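Local coordinates for thymidylate synthase ThyX (Streptomyces cacaoi subsp. asoensis, PDB 4P5B), which methylates UMP and dUMP as a flavin-dependent, ThyX-type thymidylate synthase, probably using methylenetetrahydrofolate as the one-carbon donor and NADPH as the reductant, at the interface of chains A and B and the interface of chains A and C. Coordinates in Å, arbitrary orientation; residue numbers count along the deposited sequence, not the author numbering. Chains: chain A/B/C, Thymidylate synthase ThyX.

Contact 1: the interface of chains A and B. Residues chain A 113, 118, 206, 208; chain B 98, 161, 163-164.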
loop_
_atom_site.group_PDB
_atom_site.type_symbol
_atom_site.label_atom_id
_atom_site.label_comp_id
_atom_site.label_asym_id
_atom_site.label_seq_id
_atom_site.Cartn_x
_atom_site.Cartn_y
_atom_site.Cartn_z
ATOM N N ARG A 113 -15.370 5.073 -32.489
ATOM C CA ARG A 113 -15.433 5.624 -31.147
ATOM C C ARG A 113 -16.685 6.475 -31.082
ATOM O O ARG A 113 -16.884 7.314 -31.942
ATOM C CB ARG A 113 -14.236 6.552 -30.972
ATOM C CG ARG A 113 -13.342 6.278 -29.801
ATOM C CD ARG A 113 -14.105 6.518 -28.580
ATOM N NE ARG A 113 -13.359 7.001 -27.441
ATOM C CZ ARG A 113 -13.994 7.542 -26.406
ATOM N NH1 ARG A 113 -15.328 7.638 -26.439
ATOM N NH2 ARG A 113 -13.337 7.967 -25.351
ATOM N N GLU A 118 -18.699 9.927 -23.648
ATOM C CA GLU A 118 -19.674 10.108 -22.583
ATOM C C GLU A 118 -19.482 11.482 -21.999
ATOM O O GLU A 118 -18.430 11.761 -21.420
ATOM C CB GLU A 118 -19.506 9.054 -21.486
ATOM C CG GLU A 118 -19.488 7.595 -21.978
ATOM C CD GLU A 118 -18.670 6.667 -21.054
ATOM O OE1 GLU A 118 -19.189 6.288 -19.964
ATOM O OE2 GLU A 118 -17.514 6.326 -21.416
ATOM N N GLN A 206 -13.463 5.763 -19.137
ATOM C CA GLN A 206 -13.227 6.296 -20.511
ATOM C C GLN A 206 -12.878 5.119 -21.443
ATOM O O GLN A 206 -12.257 4.149 -21.015
ATOM C CB GLN A 206 -12.039 7.274 -20.543
ATOM C CG GLN A 206 -11.912 7.952 -21.877
ATOM C CD GLN A 206 -11.462 9.382 -21.776
ATOM O OE1 GLN A 206 -11.433 9.970 -20.683
ATOM N NE2 GLN A 206 -11.070 9.957 -22.905
ATOM N N GLU A 208 -10.729 4.664 -23.692
ATOM C CA GLU A 208 -9.316 4.457 -23.937
ATOM C C GLU A 208 -8.650 3.600 -22.873
ATOM O O GLU A 208 -7.908 2.668 -23.223
ATOM C CB GLU A 208 -8.583 5.771 -24.097
ATOM C CG GLU A 208 -8.770 6.447 -25.457
ATOM C CD GLU A 208 -10.175 7.044 -25.650
ATOM O OE1 GLU A 208 -10.573 7.199 -26.835
ATOM O OE2 GLU A 208 -10.883 7.338 -24.653
ATOM N N ARG B 98 -13.215 14.861 -17.603
ATOM C CA ARG B 98 -14.309 14.104 -18.214
ATOM C C ARG B 98 -15.704 14.624 -17.792
ATOM O O ARG B 98 -16.716 14.464 -18.555
ATOM C CB ARG B 98 -14.296 12.597 -17.842
ATOM C CG ARG B 98 -13.051 11.799 -18.290
ATOM C CD ARG B 98 -13.189 10.368 -17.822
ATOM N NE ARG B 98 -14.217 9.632 -18.597
ATOM C CZ ARG B 98 -14.958 8.614 -18.107
ATOM N NH1 ARG B 98 -14.819 8.216 -16.840
ATOM N NH2 ARG B 98 -15.891 8.014 -18.862
ATOM N N ALA B 161 -18.012 15.074 -26.628
ATOM C CA ALA B 161 -17.829 14.702 -25.213
ATOM C C ALA B 161 -16.637 15.438 -24.574
ATOM O O ALA B 161 -15.612 15.579 -25.188
ATOM C CB ALA B 161 -17.714 13.190 -25.074
ATOM N N GLU B 163 -14.600 14.520 -22.445
ATOM C CA GLU B 163 -13.477 13.631 -22.255
ATOM C C GLU B 163 -12.713 13.448 -23.562
ATOM O O GLU B 163 -11.606 12.942 -23.538
ATOM C CB GLU B 163 -13.966 12.261 -21.769
ATOM C CG GLU B 163 -14.575 11.405 -22.856
ATOM C CD GLU B 163 -15.034 10.049 -22.380
ATOM O OE1 GLU B 163 -15.373 9.182 -23.214
ATOM O OE2 GLU B 163 -15.063 9.814 -21.173
ATOM N N ILE B 164 -13.326 13.813 -24.705
ATOM C CA ILE B 164 -12.621 13.744 -25.959
ATOM C C ILE B 164 -12.072 15.092 -26.244
ATOM O O ILE B 164 -10.922 15.211 -26.701
ATOM C CB ILE B 164 -13.529 13.280 -27.144
ATOM C CG1 ILE B 164 -13.956 11.825 -26.968
ATOM C CG2 ILE B 164 -12.771 13.412 -28.515
ATOM C CD1 ILE B 164 -12.782 10.851 -27.127
#
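A:Arg113 and A:Gln206 reach across to B:Glu163 and B:Ile164 in the subunit interface of this ThyX-family homotetramer. B:Arg98 lies just past the ThyX signature RHR(X)7S and is predicted to bind dUMP.

Charged contacts come first. A:Arg113 NH2 donates to B:Glu163 OE1 at 3.2 Å, nearly straight. The carboxylate oxygen lies in the guanidinium plane, but the nitrogen approaches from above the carboxylate plane. Within chain A, A:Arg113 grips A:Glu208 side-on. A:Arg113 NE donates to A:Glu208 OE1 at 2.9 Å. A:Arg113 NH2 donates to A:Glu208 OE2 at 2.6 Å. NH2 thus serves a carboxylate on each chain, and its charge probably eases the approach of the two acids. With an alanine in place of A:Arg113, A:Glu208 and B:Glu163 would probably lose the cation they share, and the CD1 methyl of B:Ile164 the flat group it packs on.

On the other side of B:Glu163, B:Arg98 NE binds B:Glu163 OE2 at 2.7 Å, nearly along the C-O axis. B:Arg98 NH2 forms a long salt bridge to OE2 of the poorly ordered A:Glu118, at 3.5 Å.

The amide of A:Gln206 stacks on the carboxylate of B:Glu163, with planes 11° apart. A:Gln206 NE2 bonds within chain A to A:Glu208 OE2 at 3.2 Å and weakly to the backbone O of B:Glu163. CG of B:Glu163 is wedged between its own backbone N and carbonyl carbon (chi1 77°). The extended chain then carries the carboxylate to both arginines.

Apolar packing is small. B:Ile164 CD1 sits over the rim of one face of the A:Arg113 guanidinium, 3.6 Å from CZ. B:Ala161 CB lies against the backbone of A:Glu118.

Contact 2: the interface of chains A and C. Residues chain A 93-94, 178; chain C 29, 32, 63-64, 67.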
loop_
_atom_site.group_PDB
_atom_site.type_symbol
_atom_site.label_atom_id
_atom_site.label_comp_id
_atom_site.label_asym_id
_atom_site.label_seq_id
_atom_site.Cartn_x
_atom_site.Cartn_y
_atom_site.Cartn_z
ATOM N N ASN A 93 7.062 1.945 -14.523
ATOM C CA ASN A 93 8.142 2.840 -15.011
ATOM C C ASN A 93 7.788 3.363 -16.355
ATOM O O ASN A 93 7.407 2.577 -17.196
ATOM C CB ASN A 93 9.479 2.137 -15.026
ATOM C CG ASN A 93 10.069 2.098 -13.629
ATOM O OD1 ASN A 93 10.667 3.080 -13.168
ATOM N ND2 ASN A 93 9.850 1.000 -12.922
ATOM N N GLU A 94 7.896 4.674 -16.531
ATOM C CA GLU A 94 7.323 5.406 -17.668
ATOM C C GLU A 94 8.360 6.257 -18.364
ATOM O O GLU A 94 9.249 6.787 -17.711
ATOM C CB GLU A 94 6.219 6.383 -17.156
ATOM C CG GLU A 94 5.389 6.880 -18.314
ATOM C CD GLU A 94 4.316 7.907 -17.914
ATOM O OE1 GLU A 94 3.969 8.066 -16.719
ATOM O OE2 GLU A 94 3.777 8.546 -18.833
ATOM N N TYR A 178 6.159 0.335 -18.470
ATOM C CA TYR A 178 5.984 -0.995 -17.943
ATOM C C TYR A 178 5.051 -0.876 -16.733
ATOM O O TYR A 178 5.140 0.086 -15.946
ATOM C CB TYR A 178 7.340 -1.490 -17.455
ATOM C CG TYR A 178 8.237 -1.918 -18.579
ATOM C CD1 TYR A 178 7.880 -3.011 -19.393
ATOM C CD2 TYR A 178 9.388 -1.213 -18.884
ATOM C CE1 TYR A 178 8.663 -3.412 -20.417
ATOM C CE2 TYR A 178 10.193 -1.585 -19.939
ATOM C CZ TYR A 178 9.812 -2.696 -20.708
ATOM O OH TYR A 178 10.545 -3.133 -21.770
ATOM N N ALA C 29 13.224 -1.793 -17.290
ATOM C CA ALA C 29 12.379 -0.873 -16.549
ATOM C C ALA C 29 12.976 0.480 -16.326
ATOM O O ALA C 29 12.251 1.482 -16.394
ATOM C CB ALA C 29 11.912 -1.497 -15.253
ATOM N N VAL C 32 13.269 2.355 -20.079
ATOM C CA VAL C 32 12.070 2.965 -20.625
ATOM C C VAL C 32 11.994 4.480 -20.385
ATOM O O VAL C 32 11.489 5.207 -21.217
ATOM C CB VAL C 32 10.777 2.259 -20.200
ATOM C CG1 VAL C 32 10.351 2.649 -18.752
ATOM C CG2 VAL C 32 9.659 2.575 -21.166
ATOM N N SER C 63 11.797 2.260 -8.144
ATOM C CA SER C 63 10.688 1.724 -8.899
ATOM C C SER C 63 11.151 0.643 -9.908
ATOM O O SER C 63 10.475 -0.382 -10.063
ATOM C CB SER C 63 9.906 2.848 -9.578
ATOM O OG SER C 63 10.844 3.722 -10.197
ATOM N N PRO C 64 12.329 0.799 -10.536
ATOM C CA PRO C 64 12.659 -0.264 -11.524
ATOM C C PRO C 64 12.857 -1.620 -10.864
ATOM O O PRO C 64 12.889 -2.639 -11.552
ATOM C CB PRO C 64 13.986 0.201 -12.131
ATOM C CG PRO C 64 13.958 1.717 -11.991
ATOM C CD PRO C 64 13.246 1.955 -10.610
ATOM N N HIS C 67 9.446 -4.834 -10.716
ATOM C CA HIS C 67 8.777 -5.586 -11.764
ATOM C C HIS C 67 9.252 -6.999 -11.694
ATOM O O HIS C 67 9.992 -7.486 -12.581
ATOM C CB HIS C 67 9.029 -4.933 -13.126
ATOM C CG HIS C 67 8.636 -3.481 -13.164
ATOM N ND1 HIS C 67 7.364 -3.053 -13.460
ATOM C CD2 HIS C 67 9.346 -2.366 -12.901
ATOM C CE1 HIS C 67 7.333 -1.732 -13.452
ATOM N NE2 HIS C 67 8.518 -1.295 -13.086
#
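Strands 91-94 and 174-181 of chain A meet helix 23-35, the 3-10 helix 63-66 and the residue just after it, C:His67, of chain C. Strand 91-94 carries part of the RHR(X)7S signature of the ThyX family. A:Asn93 and A:Glu94 both belong to this signature. The protein is a homotetramer, and its FAD sites are built from three monomers each.

A:Asn93 makes the polar contacts. Its CG lies anti to the backbone carbonyl carbon (chi1 -79°), which sends the amide toward C:Ser63 and C:His67. A:Asn93 ND2 donates to C:His67 NE2 at 2.7 Å. The imidazole nitrogen lies almost in the amide plane, and ND2 lies almost in the ring plane at the ring edge. The two planes are turned 56° apart. If NE2 accepts in this way, the ring's proton would probably sit on ND1. The same ND2 makes a weak bond to the backbone O of C:Ser63. On the other branch, A:Asn93 OD1 accepts from C:Ser63 OG at 3.0 Å, with the hydroxyl tilted 23° from the carbonyl plane. The acceptor on one branch and the donor on the other fix which way round the amide sits. C:Ser63 also binds FAD, so this bond may help to position a residue of the cofactor site.

Packing contacts flank the amide. A:Asn93 CB is in van der Waals contact with the backbone O of C:Ala29. It also makes an apolar contact with C:Val32 CG1, at 3.9 Å. C:Val32 CG1 touches the backbone O of A:Asn93 too, at 3.3 Å. The A:Tyr178 and C:Val32 side chains run antiparallel, alongside each other. A:Tyr178 CD2 touches C:Ala29 CA at 3.8 Å. A:Tyr178 CE2 meets C:Val32 CB at 3.9 Å. A:Tyr178 CB and backbone O lie beside C:His67 CE1. A:Glu94, an FAD-binding residue, is next along the strand but buries no surface on chain C.

The centres of the C-alpha atoms of contact 1 and contact 2 lie about 28 Å apart. They share chain A but no residue positions. Contact 1 joins A to B and contact 2 joins A to C, so one subunit has two different two-fold partners, as expected of a tetramer with dihedral symmetry. The signature region serves both: its strand 91-94 is used in contact 2, and B:Arg98, slightly further along, in contact 1. The centre of contact 1 is about 11 Å from A:Arg193, the predicted active-site residue, that of contact 2 about 26 Å from C:Arg193. Assembly probably helps shape both ligand sites.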